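Local coordinates for protein tyrosine--tRNA ligase, mitochondrial (Coccidioides posadasii, PDB 5IJX) that probably joins L-tyrosine to its mitochondrial tRNA at the expense of ATP, this piece being the class I catalytic region and the helices after it, without the C-terminal part, at residues Pro77-Gly82 against Leu138-Leu143; Phe87-Trp92 against Ile281-Leu286; Ser324-Tyr329 against His359-Glu364. All coordinates share one frame; numbering follows the deposited sequence.

Contact 1 of 3, residues Pro77-Gly82 against Leu138-Leu143; sequences PSLHIG and LQLKRL
The loop leading into the HIGH signature of a class I aminoacyl-tRNA synthetase is fastened here to helix 126-154, with S78 and L79 meeting Q139 and L140. The signature itself, residues 80-83, follows at once and runs into helix 84-95, and the side chain of L79 lies about 9 Å from the bound tyrosine. The carboxamide of Q139 serves the loop with both of its polar ends. Its NE2 donates a hydrogen bond to S78 OG at 2.7 Å, nearly straight and almost exactly in the amide plane. Its OE1 receives the backbone N of L79 at 2.9 Å on a lone pair, in the carbonyl plane, with an N-H...O angle of 171°. The Q139 chain is extended beyond CG (chi2 180°), which carries the amide across from the helix to the loop. S78 OG in turn donates to L79 O at 2.9 Å, so one hydroxyl accepts a hydrogen bond from the helix and donates one to the loop backbone. A serine fits because its short arm can accept and donate at once; a glutamine fits because it offers a donor and an acceptor side by side. Beside this clasp L79 runs past Q139 in the opposite direction, and its CD1 meets L140 CD2 at 3.9 Å. The loop is also held by backbone hydrogen bonds from L79 to L304 and from I81 to V302. Two nearly straight bonds to one flat amide fix both its position and its rotation, and the buried polar atoms of S78 and Q139 are paired with one another, with the L79-L140 contact beside them.

Contact 2 of 3, residues Phe87-Trp92 against Ile281-Leu286; sequences FMILGW and ITTPLL
No ring enters the meeting of I89 with I281 and T283; the flat side chains of the helix, F87 and W92, are taken up by other parts of the fold. The F87 ring meets that of F102 with planes at about 45° and rests on A70 and V72 of strand 67-72, while W92 stands edge-to-face with F40 and meets F335 at about 40°. What crosses to strand 279-283 is aliphatic: the tip of I89. Its CD1 approaches T283 CG2 to 3.6 Å and I281 CG2 to 3.9 Å, so a single methyl touches two residues, one apart in sequence, whose side chains both point to the helix. The I89 chain is extended through CG1 (chi2 -174°), placing CD1 at full stretch toward the sheet. This is the layer between helix and sheet in the nucleotide-binding fold of class I synthetases: helix 84-95 is the helix of the beta-alpha-beta crossover from strand 67-72 to its parallel neighbour 99-104, and here it also covers strand 279-283, two places away from 67-72. Branched residues suit such a seam, since isoleucine offers a methyl at the branch as well as one at the tip, and threonine can present carbon to the helix while its oxygen is used for something else. In T283 CG2 lies anti to the carbonyl carbon and faces I89, whereas OG1 donates to P284 O at 3.2 Å, on a lone pair in the carbonyl plane. T282, between I281 and T283, points away from the helix, and its OG1 is hydrogen-bonded to S49 OG.

Contact 3 of 3, residues Ser324-Tyr329 against His359-Glu364; sequences SDVERY and HKLARE
V326, the first residue of helix 326-333 to meet the other segment, brings its CG2 to 4.3 Å from L361 CD2. Its branched side chain also touches A357 and Q358 of helix 356-370 and M345 of helix 338-350, so a compact apolar residue suits a place hemmed in by two neighbouring helices. Beyond it lies Y329, almost one helical turn on, its N bonded to D325 O at 3.0 Å. Y329 offers mainly its stem and backbone: CB is 4.2 Å from L361 CD2, and the carbonyl O is 3.8 Å from L361 CD1. The tyrosine ring leads away from L361, meeting the ring of F333 at about 20°, and the residue remains partly exposed; its type serves both neighbours, CB for L361 and ring for F333. Against both residues L361 acts as a fork. With chi1 at 177° its chain swings away from its own N, and the two methyls are shared out, CD2 to the side chains of V326 and Y329, CD1 to the Y329 backbone. A leucine suits this place because its forked end reaches two residues about one turn apart through CD2 while CD1 lies against the Y329 carbonyl. These helices follow the nucleotide-binding fold in the chain, as the helical region does in other tyrosyl-tRNA synthetases. With no hydrogen bond or charge across it, the contact depends on shape and burial of carbon, without polar pairing between these segments.

In the fold
Contacts 1 and 2 belong to the catalytic core and share a neighbourhood: the loop 77-82 runs into helix 84-95, which supplies F87-W92, and L140 CD2 of contact 1 packs 3.8 Å from F87 CE2 of contact 2. Contact 2 is the most central, its centre about 5 Å from the centre of the chain, and purely apolar. Contact 1, buried near the tyrosine, differs in using directional hydrogen bonds to hold an irregular loop. The centre of contact 3, which joins two later helices, lies about 21 Å from that of the chain; its seam is apolar like that of contact 2, yet one of its touching residues is partly exposed. It touches neither of the others, though its nearest atoms come within about 5 Å of contact 2.

Contact 1 of 3, residues Pro77-Gly82 against Leu138-Leu143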
ATOM      1  N   PRO A  77      21.582  -7.686  15.588  1.00 76.51           N
ATOM      2  CA  PRO A  77      21.292  -7.583  17.024  1.00 86.80           C
ATOM      3  C   PRO A  77      21.887  -6.341  17.661  1.00 89.93           C
ATOM      4  O   PRO A  77      21.426  -5.928  18.732  1.00 96.14           O
ATOM      5  CB  PRO A  77      21.914  -8.861  17.592  1.00 83.18           C
ATOM      6  CG  PRO A  77      23.102  -9.075  16.713  1.00 78.58           C
ATOM      7  CD  PRO A  77      22.642  -8.676  15.323  1.00 81.09           C
ATOM      8  N   SER A  78      22.888  -5.732  17.029  1.00 79.71           N
ATOM      9  CA  SER A  78      23.498  -4.512  17.528  1.00 74.79           C
ATOM     10  C   SER A  78      23.993  -3.693  16.348  1.00 65.51           C
ATOM     11  O   SER A  78      24.150  -4.199  15.234  1.00 62.72           O
ATOM     12  CB  SER A  78      24.663  -4.805  18.479  1.00 82.58           C
ATOM     13  OG  SER A  78      25.480  -3.656  18.631  1.00 76.50           O
ATOM     14  N   LEU A  79      24.237  -2.414  16.610  1.00 66.22           N
ATOM     15  CA  LEU A  79      24.908  -1.571  15.638  1.00 60.41           C
ATOM     16  C   LEU A  79      26.384  -1.948  15.547  1.00 68.67           C
ATOM     17  O   LEU A  79      26.961  -2.550  16.458  1.00 71.84           O
ATOM     18  CB  LEU A  79      24.779  -0.095  16.020  1.00 60.54           C
ATOM     19  CG  LEU A  79      23.368   0.487  16.104  1.00 69.40           C
ATOM     20  CD1 LEU A  79      23.418   1.883  16.709  1.00 68.80           C
ATOM     21  CD2 LEU A  79      22.713   0.520  14.732  1.00 62.60           C
ATOM     22  N   HIS A  80      26.990  -1.590  14.420  1.00 67.45           N
ATOM     23  CA  HIS A  80      28.420  -1.726  14.207  1.00 71.66           C
ATOM     24  C   HIS A  80      28.952  -0.383  13.733  1.00 74.80           C
ATOM     25  O   HIS A  80      28.189   0.538  13.429  1.00 77.11           O
ATOM     26  CB  HIS A  80      28.738  -2.832  13.192  1.00 76.84           C
ATOM     27  CG  HIS A  80      27.888  -2.782  11.961  1.00 82.95           C
ATOM     28  ND1 HIS A  80      28.302  -2.179  10.792  1.00 75.01           N
ATOM     29  CD2 HIS A  80      26.644  -3.258  11.720  1.00 94.33           C
ATOM     30  CE1 HIS A  80      27.350  -2.288   9.884  1.00 86.15           C
ATOM     31  NE2 HIS A  80      26.333  -2.938  10.421  1.00 98.60           N
ATOM     32  N   ILE A  81      30.280  -0.266  13.676  1.00 77.83           N
ATOM     33  CA  ILE A  81      30.875   1.008  13.298  1.00 79.52           C
ATOM     34  C   ILE A  81      30.411   1.444  11.914  1.00 80.76           C
ATOM     35  O   ILE A  81      30.403   2.643  11.617  1.00 85.61           O
ATOM     36  CB  ILE A  81      32.416   0.925  13.392  1.00 79.43           C
ATOM     37  CG1 ILE A  81      32.982  -0.065  12.370  1.00 85.88           C
ATOM     38  CG2 ILE A  81      32.824   0.525  14.808  1.00 80.75           C
ATOM     39  CD1 ILE A  81      34.507  -0.147  12.372  1.00 87.36           C
ATOM     40  N   GLY A  82      29.980   0.501  11.071  1.00 80.49           N
ATOM     41  CA  GLY A  82      29.539   0.857   9.732  1.00 77.08           C
ATOM     42  C   GLY A  82      28.426   1.889   9.730  1.00 81.17           C
ATOM     43  O   GLY A  82      28.405   2.791   8.887  1.00 86.14           O
ATOM     44  N   LEU A 138      17.981   1.027  22.569  1.00 80.21           N
ATOM     45  CA  LEU A 138      18.819   1.413  23.699  1.00 82.68           C
ATOM     46  C   LEU A 138      20.093   2.104  23.219  1.00 75.54           C
ATOM     47  O   LEU A 138      20.451   3.186  23.704  1.00 72.37           O
ATOM     48  CB  LEU A 138      19.155   0.180  24.539  1.00 85.24           C
ATOM     49  CG  LEU A 138      20.130   0.400  25.694  1.00 89.96           C
ATOM     50  CD1 LEU A 138      19.603   1.465  26.643  1.00 95.32           C
ATOM     51  CD2 LEU A 138      20.379  -0.905  26.431  1.00 94.98           C
ATOM     52  N   GLN A 139      20.782   1.493  22.252  1.00 63.42           N
ATOM     53  CA  GLN A 139      22.074   2.013  21.813  1.00 69.43           C
ATOM     54  C   GLN A 139      21.952   3.431  21.263  1.00 73.15           C
ATOM     55  O   GLN A 139      22.846   4.260  21.471  1.00 74.14           O
ATOM     56  CB  GLN A 139      22.678   1.077  20.766  1.00 70.22           C
ATOM     57  CG  GLN A 139      23.119  -0.266  21.326  1.00 81.06           C
ATOM     58  CD  GLN A 139      23.705  -1.177  20.268  1.00 84.71           C
ATOM     59  OE1 GLN A 139      23.471  -0.993  19.074  1.00 76.57           O
ATOM     60  NE2 GLN A 139      24.478  -2.167  20.702  1.00 94.46           N
ATOM     61  N   LEU A 140      20.863   3.730  20.553  1.00 69.73           N
ATOM     62  CA  LEU A 140      20.694   5.077  20.015  1.00 72.13           C
ATOM     63  C   LEU A 140      20.213   6.049  21.086  1.00 68.51           C
ATOM     64  O   LEU A 140      20.650   7.207  21.117  1.00 76.63           O
ATOM     65  CB  LEU A 140      19.721   5.059  18.834  1.00 73.94           C
ATOM     66  CG  LEU A 140      20.253   4.502  17.510  1.00 69.86           C
ATOM     67  CD1 LEU A 140      19.165   4.549  16.452  1.00 61.47           C
ATOM     68  CD2 LEU A 140      21.482   5.263  17.029  1.00 70.49           C
ATOM     69  N   LYS A 141      19.321   5.598  21.973  1.00 60.86           N
ATOM     70  CA  LYS A 141      18.914   6.437  23.096  1.00 71.26           C
ATOM     71  C   LYS A 141      20.129   6.926  23.873  1.00 68.25           C
ATOM     72  O   LYS A 141      20.218   8.109  24.222  1.00 79.25           O
ATOM     73  CB  LYS A 141      17.962   5.676  24.023  1.00 79.61           C
ATOM     74  CG  LYS A 141      17.331   6.554  25.103  1.00 80.67           C
ATOM     75  CD  LYS A 141      16.540   5.752  26.131  1.00 92.73           C
ATOM     76  CE  LYS A 141      15.309   5.103  25.524  1.00101.49           C
ATOM     77  NZ  LYS A 141      14.444   4.474  26.560  1.00107.84           N
ATOM     78  N   ARG A 142      21.084   6.030  24.148  1.00 68.61           N
ATOM     79  CA  ARG A 142      22.294   6.433  24.855  1.00 72.62           C
ATOM     80  C   ARG A 142      23.309   7.112  23.944  1.00 66.72           C
ATOM     81  O   ARG A 142      24.151   7.867  24.438  1.00 69.88           O
ATOM     82  CB  ARG A 142      22.941   5.226  25.546  1.00 86.53           C
ATOM     83  CG  ARG A 142      23.468   4.144  24.614  1.00102.00           C
ATOM     84  CD  ARG A 142      24.166   3.030  25.391  1.00114.37           C
ATOM     85  NE  ARG A 142      23.323   2.461  26.440  1.00118.48           N
ATOM     86  CZ  ARG A 142      23.624   1.367  27.134  1.00121.60           C
ATOM     87  NH1 ARG A 142      24.749   0.709  26.894  1.00122.41           N
ATOM     88  NH2 ARG A 142      22.795   0.927  28.070  1.00119.63           N
ATOM     89  N   LEU A 143      23.248   6.872  22.632  1.00 69.71           N
ATOM     90  CA  LEU A 143      24.153   7.564  21.723  1.00 70.79           C
ATOM     91  C   LEU A 143      23.775   9.031  21.573  1.00 73.55           C
ATOM     92  O   LEU A 143      24.631   9.857  21.239  1.00 67.49           O
ATOM     93  CB  LEU A 143      24.164   6.875  20.359  1.00 73.34           C
ATOM     94  CG  LEU A 143      25.066   7.500  19.289  1.00 81.45           C
ATOM     95  CD1 LEU A 143      26.512   7.566  19.757  1.00 81.97           C
ATOM     96  CD2 LEU A 143      24.968   6.729  17.980  1.00 91.06           C
TER

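Contact 2 of 3, residues Phe87-Trp92 against Ile281-Leu286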
ATOM      1  N   PHE A  87      25.384   8.882  11.407  1.00 61.72           N
ATOM      2  CA  PHE A  87      25.135   9.381  12.751  1.00 65.71           C
ATOM      3  C   PHE A  87      26.140  10.456  13.136  1.00 64.17           C
ATOM      4  O   PHE A  87      25.768  11.471  13.739  1.00 69.45           O
ATOM      5  CB  PHE A  87      25.157   8.212  13.734  1.00 66.51           C
ATOM      6  CG  PHE A  87      24.039   7.224  13.517  1.00 58.13           C
ATOM      7  CD1 PHE A  87      22.818   7.644  13.013  1.00 61.89           C
ATOM      8  CD2 PHE A  87      24.208   5.881  13.805  1.00 59.98           C
ATOM      9  CE1 PHE A  87      21.792   6.753  12.809  1.00 67.86           C
ATOM     10  CE2 PHE A  87      23.178   4.980  13.599  1.00 64.38           C
ATOM     11  CZ  PHE A  87      21.971   5.422  13.101  1.00 71.45           C
HETATM   12  N   MSE A  88      27.408  10.269  12.782  1.00 63.29           N
HETATM   13  CA  MSE A  88      28.394  11.322  12.978  1.00 73.24           C
HETATM   14  C   MSE A  88      27.815  12.618  12.432  1.00 79.61           C
HETATM   15  O   MSE A  88      27.731  13.615  13.155  1.00 87.77           O
HETATM   16  CB  MSE A  88      29.721  10.993  12.289  1.00 77.42           C
HETATM   17  CG  MSE A  88      30.503   9.843  12.915  1.00 83.17           C
HETATM   18 SE   MSE A  88      30.840  10.047  14.825  1.00 89.09          SE
HETATM   19  CE  MSE A  88      31.516  11.874  14.830  1.00 83.99           C
ATOM     20  N   ILE A  89      27.376  12.595  11.170  1.00 72.05           N
ATOM     21  CA  ILE A  89      26.764  13.786  10.588  1.00 67.74           C
ATOM     22  C   ILE A  89      25.659  14.298  11.504  1.00 64.94           C
ATOM     23  O   ILE A  89      25.687  15.450  11.957  1.00 72.46           O
ATOM     24  CB  ILE A  89      26.250  13.495   9.163  1.00 72.47           C
ATOM     25  CG1 ILE A  89      27.441  13.279   8.220  1.00 68.30           C
ATOM     26  CG2 ILE A  89      25.350  14.634   8.666  1.00 76.32           C
ATOM     27  CD1 ILE A  89      27.085  13.123   6.746  1.00 56.29           C
ATOM     28  N   LEU A  90      24.694  13.432  11.829  1.00 54.33           N
ATOM     29  CA  LEU A  90      23.643  13.827  12.759  1.00 64.09           C
ATOM     30  C   LEU A  90      24.244  14.476  13.997  1.00 60.28           C
ATOM     31  O   LEU A  90      23.877  15.596  14.371  1.00 65.01           O
ATOM     32  CB  LEU A  90      22.792  12.618  13.157  1.00 61.68           C
ATOM     33  CG  LEU A  90      21.861  12.000  12.108  1.00 59.79           C
ATOM     34  CD1 LEU A  90      20.894  11.046  12.786  1.00 65.40           C
ATOM     35  CD2 LEU A  90      21.096  13.051  11.314  1.00 62.76           C
ATOM     36  N   GLY A  91      25.197  13.791  14.627  1.00 56.06           N
ATOM     37  CA  GLY A  91      25.877  14.326  15.788  1.00 64.52           C
ATOM     38  C   GLY A  91      26.293  15.756  15.532  1.00 68.26           C
ATOM     39  O   GLY A  91      25.848  16.680  16.226  1.00 64.48           O
ATOM     40  N   TRP A  92      27.118  15.953  14.502  1.00 68.87           N
ATOM     41  CA  TRP A  92      27.535  17.305  14.157  1.00 70.89           C
ATOM     42  C   TRP A  92      26.319  18.209  14.026  1.00 69.72           C
ATOM     43  O   TRP A  92      26.206  19.224  14.723  1.00 70.25           O
ATOM     44  CB  TRP A  92      28.354  17.296  12.864  1.00 71.03           C
ATOM     45  CG  TRP A  92      29.749  16.762  13.045  1.00 75.16           C
ATOM     46  CD1 TRP A  92      30.257  15.599  12.541  1.00 75.65           C
ATOM     47  CD2 TRP A  92      30.812  17.372  13.791  1.00 74.06           C
ATOM     48  NE1 TRP A  92      31.570  15.449  12.923  1.00 65.83           N
ATOM     49  CE2 TRP A  92      31.933  16.524  13.690  1.00 63.44           C
ATOM     50  CE3 TRP A  92      30.924  18.552  14.532  1.00 74.21           C
ATOM     51  CZ2 TRP A  92      33.147  16.820  14.299  1.00 66.44           C
ATOM     52  CZ3 TRP A  92      32.132  18.841  15.139  1.00 71.11           C
ATOM     53  CH2 TRP A  92      33.226  17.978  15.019  1.00 64.23           C
ATOM     54  N   ILE A 281      22.217  13.525   1.730  1.00 67.15           N
ATOM     55  CA  ILE A 281      23.661  13.420   1.899  1.00 68.55           C
ATOM     56  C   ILE A 281      24.019  11.950   2.060  1.00 60.98           C
ATOM     57  O   ILE A 281      23.385  11.228   2.839  1.00 63.17           O
ATOM     58  CB  ILE A 281      24.169  14.232   3.107  1.00 71.16           C
ATOM     59  CG1 ILE A 281      23.767  15.703   2.968  1.00 68.91           C
ATOM     60  CG2 ILE A 281      25.690  14.112   3.220  1.00 73.90           C
ATOM     61  CD1 ILE A 281      24.099  16.548   4.180  1.00 53.81           C
ATOM     62  N   THR A 282      25.037  11.510   1.323  1.00 58.64           N
ATOM     63  CA  THR A 282      25.548  10.150   1.408  1.00 60.62           C
ATOM     64  C   THR A 282      26.994  10.199   1.879  1.00 63.41           C
ATOM     65  O   THR A 282      27.799  10.980   1.353  1.00 62.38           O
ATOM     66  CB  THR A 282      25.460   9.422   0.062  1.00 66.75           C
ATOM     67  OG1 THR A 282      26.176  10.162  -0.934  1.00 77.74           O
ATOM     68  CG2 THR A 282      24.007   9.252  -0.365  1.00 67.39           C
ATOM     69  N   THR A 283      27.309   9.364   2.865  1.00 62.30           N
ATOM     70  CA  THR A 283      28.633   9.259   3.454  1.00 64.94           C
ATOM     71  C   THR A 283      29.462   8.212   2.729  1.00 65.32           C
ATOM     72  O   THR A 283      28.926   7.381   1.990  1.00 63.51           O
ATOM     73  CB  THR A 283      28.527   8.875   4.925  1.00 64.13           C
ATOM     74  OG1 THR A 283      28.084   7.517   5.030  1.00 66.39           O
ATOM     75  CG2 THR A 283      27.543   9.777   5.650  1.00 64.16           C
ATOM     76  N   PRO A 284      30.782   8.226   2.920  1.00 68.09           N
ATOM     77  CA  PRO A 284      31.616   7.159   2.350  1.00 71.55           C
ATOM     78  C   PRO A 284      31.246   5.781   2.878  1.00 81.77           C
ATOM     79  O   PRO A 284      30.329   5.642   3.695  1.00 83.09           O
ATOM     80  CB  PRO A 284      33.034   7.560   2.775  1.00 75.30           C
ATOM     81  CG  PRO A 284      32.964   9.038   2.977  1.00 69.02           C
ATOM     82  CD  PRO A 284      31.591   9.307   3.508  1.00 67.30           C
ATOM     83  N   LEU A 285      31.956   4.756   2.415  1.00 92.78           N
ATOM     84  CA  LEU A 285      31.749   3.383   2.856  1.00 99.26           C
ATOM     85  C   LEU A 285      33.035   2.864   3.482  1.00 94.33           C
ATOM     86  O   LEU A 285      34.114   2.995   2.894  1.00 81.86           O
ATOM     87  CB  LEU A 285      31.324   2.485   1.690  1.00107.28           C
ATOM     88  CG  LEU A 285      29.945   2.762   1.089  1.00115.19           C
ATOM     89  CD1 LEU A 285      29.753   1.942  -0.175  1.00120.58           C
ATOM     90  CD2 LEU A 285      28.841   2.461   2.091  1.00113.38           C
ATOM     91  N   LEU A 286      32.916   2.279   4.670  1.00100.04           N
ATOM     92  CA  LEU A 286      34.063   1.744   5.387  1.00109.88           C
ATOM     93  C   LEU A 286      34.328   0.307   4.960  1.00117.56           C
ATOM     94  O   LEU A 286      33.404  -0.461   4.677  1.00109.10           O
ATOM     95  CB  LEU A 286      33.833   1.805   6.898  1.00 95.77           C
TER

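Contact 3 of 3, residues Ser324-Tyr329 against His359-Glu364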
ATOM      1  N   SER A 324      48.292   5.130   6.784  1.00118.43           N
ATOM      2  CA  SER A 324      47.827   5.867   5.614  1.00121.52           C
ATOM      3  C   SER A 324      46.423   6.422   5.814  1.00126.87           C
ATOM      4  O   SER A 324      46.061   7.426   5.188  1.00127.61           O
ATOM      5  CB  SER A 324      47.858   4.955   4.388  1.00122.51           C
ATOM      6  OG  SER A 324      47.205   5.554   3.283  1.00129.33           O
ATOM      7  N   ASP A 325      45.623   5.794   6.674  1.00129.07           N
ATOM      8  CA  ASP A 325      44.209   6.116   6.794  1.00120.45           C
ATOM      9  C   ASP A 325      43.852   6.904   8.046  1.00114.51           C
ATOM     10  O   ASP A 325      42.717   7.384   8.146  1.00108.97           O
ATOM     11  CB  ASP A 325      43.377   4.825   6.773  1.00118.54           C
ATOM     12  CG  ASP A 325      43.528   4.057   5.477  1.00123.60           C
ATOM     13  OD1 ASP A 325      43.676   4.699   4.417  1.00125.90           O
ATOM     14  OD2 ASP A 325      43.500   2.809   5.521  1.00127.86           O
ATOM     15  N   VAL A 326      44.776   7.060   8.996  1.00115.41           N
ATOM     16  CA  VAL A 326      44.408   7.610  10.293  1.00114.23           C
ATOM     17  C   VAL A 326      43.933   9.054  10.189  1.00115.71           C
ATOM     18  O   VAL A 326      43.210   9.527  11.072  1.00121.62           O
ATOM     19  CB  VAL A 326      45.590   7.481  11.275  1.00119.06           C
ATOM     20  CG1 VAL A 326      46.681   8.486  10.952  1.00129.10           C
ATOM     21  CG2 VAL A 326      45.107   7.636  12.704  1.00117.27           C
ATOM     22  N   GLU A 327      44.318   9.773   9.136  1.00109.47           N
ATOM     23  CA  GLU A 327      43.885  11.158   8.986  1.00107.70           C
ATOM     24  C   GLU A 327      42.386  11.211   8.717  1.00108.10           C
ATOM     25  O   GLU A 327      41.619  11.733   9.536  1.00111.19           O
ATOM     26  CB  GLU A 327      44.655  11.852   7.860  1.00109.37           C
ATOM     27  CG  GLU A 327      44.985  13.308   8.150  1.00110.49           C
ATOM     28  CD  GLU A 327      45.412  14.068   6.911  1.00121.77           C
ATOM     29  OE1 GLU A 327      44.806  13.850   5.840  1.00119.70           O
ATOM     30  OE2 GLU A 327      46.357  14.880   7.005  1.00129.65           O
ATOM     31  N   ARG A 328      41.958  10.673   7.572  1.00104.23           N
ATOM     32  CA  ARG A 328      40.536  10.647   7.249  1.00101.50           C
ATOM     33  C   ARG A 328      39.733  10.017   8.376  1.00107.91           C
ATOM     34  O   ARG A 328      38.672  10.526   8.757  1.00108.70           O
ATOM     35  CB  ARG A 328      40.309   9.886   5.942  1.00 93.16           C
ATOM     36  N   TYR A 329      40.228   8.909   8.930  1.00104.18           N
ATOM     37  CA  TYR A 329      39.515   8.248  10.015  1.00 98.11           C
ATOM     38  C   TYR A 329      39.342   9.181  11.208  1.00 91.09           C
ATOM     39  O   TYR A 329      38.262   9.238  11.808  1.00 92.09           O
ATOM     40  CB  TYR A 329      40.253   6.971  10.417  1.00 96.36           C
ATOM     41  CG  TYR A 329      39.817   5.755   9.626  1.00 93.21           C
ATOM     42  CD1 TYR A 329      39.305   4.635  10.265  1.00 87.08           C
ATOM     43  CD2 TYR A 329      39.902   5.734   8.238  1.00101.39           C
ATOM     44  CE1 TYR A 329      38.901   3.524   9.549  1.00 93.31           C
ATOM     45  CE2 TYR A 329      39.498   4.625   7.512  1.00103.33           C
ATOM     46  CZ  TYR A 329      38.998   3.524   8.174  1.00 96.90           C
ATOM     47  OH  TYR A 329      38.595   2.417   7.460  1.00 91.39           O
ATOM     48  N   HIS A 359      46.098   6.068  18.731  1.00120.98           N
ATOM     49  CA  HIS A 359      45.675   6.018  20.129  1.00116.12           C
ATOM     50  C   HIS A 359      44.668   7.115  20.456  1.00110.54           C
ATOM     51  O   HIS A 359      43.640   6.849  21.087  1.00105.58           O
ATOM     52  CB  HIS A 359      46.895   6.113  21.043  1.00125.39           C
ATOM     53  CG  HIS A 359      47.503   4.786  21.371  1.00139.55           C
ATOM     54  ND1 HIS A 359      47.266   4.135  22.561  1.00141.48           N
ATOM     55  CD2 HIS A 359      48.328   3.982  20.660  1.00146.47           C
ATOM     56  CE1 HIS A 359      47.920   2.988  22.573  1.00147.03           C
ATOM     57  NE2 HIS A 359      48.575   2.871  21.432  1.00147.29           N
ATOM     58  N   LYS A 360      44.951   8.357  20.058  1.00103.90           N
ATOM     59  CA  LYS A 360      43.963   9.418  20.224  1.00 94.59           C
ATOM     60  C   LYS A 360      42.650   9.044  19.547  1.00 94.23           C
ATOM     61  O   LYS A 360      41.571   9.226  20.122  1.00 86.93           O
ATOM     62  CB  LYS A 360      44.505  10.733  19.666  1.00 91.43           C
ATOM     63  CG  LYS A 360      43.587  11.929  19.867  1.00102.74           C
ATOM     64  CD  LYS A 360      43.423  12.282  21.336  1.00133.54           C
ATOM     65  CE  LYS A 360      42.603  13.550  21.512  1.00111.21           C
ATOM     66  N   LEU A 361      42.726   8.512  18.327  1.00 98.54           N
ATOM     67  CA  LEU A 361      41.540   8.039  17.622  1.00 99.10           C
ATOM     68  C   LEU A 361      40.752   7.044  18.469  1.00 92.07           C
ATOM     69  O   LEU A 361      39.569   7.254  18.769  1.00 85.93           O
ATOM     70  CB  LEU A 361      41.969   7.406  16.295  1.00 99.21           C
ATOM     71  CG  LEU A 361      40.888   6.780  15.420  1.00106.03           C
ATOM     72  CD1 LEU A 361      39.974   7.847  14.851  1.00105.26           C
ATOM     73  CD2 LEU A 361      41.534   5.973  14.309  1.00108.83           C
ATOM     74  N   ALA A 362      41.404   5.947  18.863  1.00 93.08           N
ATOM     75  CA  ALA A 362      40.713   4.890  19.596  1.00101.68           C
ATOM     76  C   ALA A 362      40.104   5.425  20.886  1.00100.77           C
ATOM     77  O   ALA A 362      38.928   5.178  21.180  1.00 95.13           O
ATOM     78  CB  ALA A 362      41.677   3.735  19.883  1.00109.78           C
ATOM     79  N   ARG A 363      40.888   6.168  21.671  1.00103.54           N
ATOM     80  CA  ARG A 363      40.375   6.727  22.918  1.00 98.16           C
ATOM     81  C   ARG A 363      39.145   7.591  22.662  1.00 90.86           C
ATOM     82  O   ARG A 363      38.108   7.431  23.320  1.00100.59           O
ATOM     83  CB  ARG A 363      41.468   7.540  23.617  1.00 91.28           C
ATOM     84  N   GLU A 364      39.243   8.512  21.700  1.00 89.91           N
ATOM     85  CA  GLU A 364      38.111   9.372  21.365  1.00 93.66           C
ATOM     86  C   GLU A 364      36.863   8.551  21.065  1.00 83.15           C
ATOM     87  O   GLU A 364      35.798   8.777  21.652  1.00 84.20           O
ATOM     88  CB  GLU A 364      38.465  10.259  20.169  1.00 98.45           C
ATOM     89  CG  GLU A 364      39.499  11.338  20.465  1.00108.09           C
ATOM     90  CD  GLU A 364      38.933  12.494  21.266  1.00108.96           C
ATOM     91  OE1 GLU A 364      37.734  12.454  21.612  1.00109.49           O
ATOM     92  OE2 GLU A 364      39.689  13.445  21.551  1.00117.19           O
TER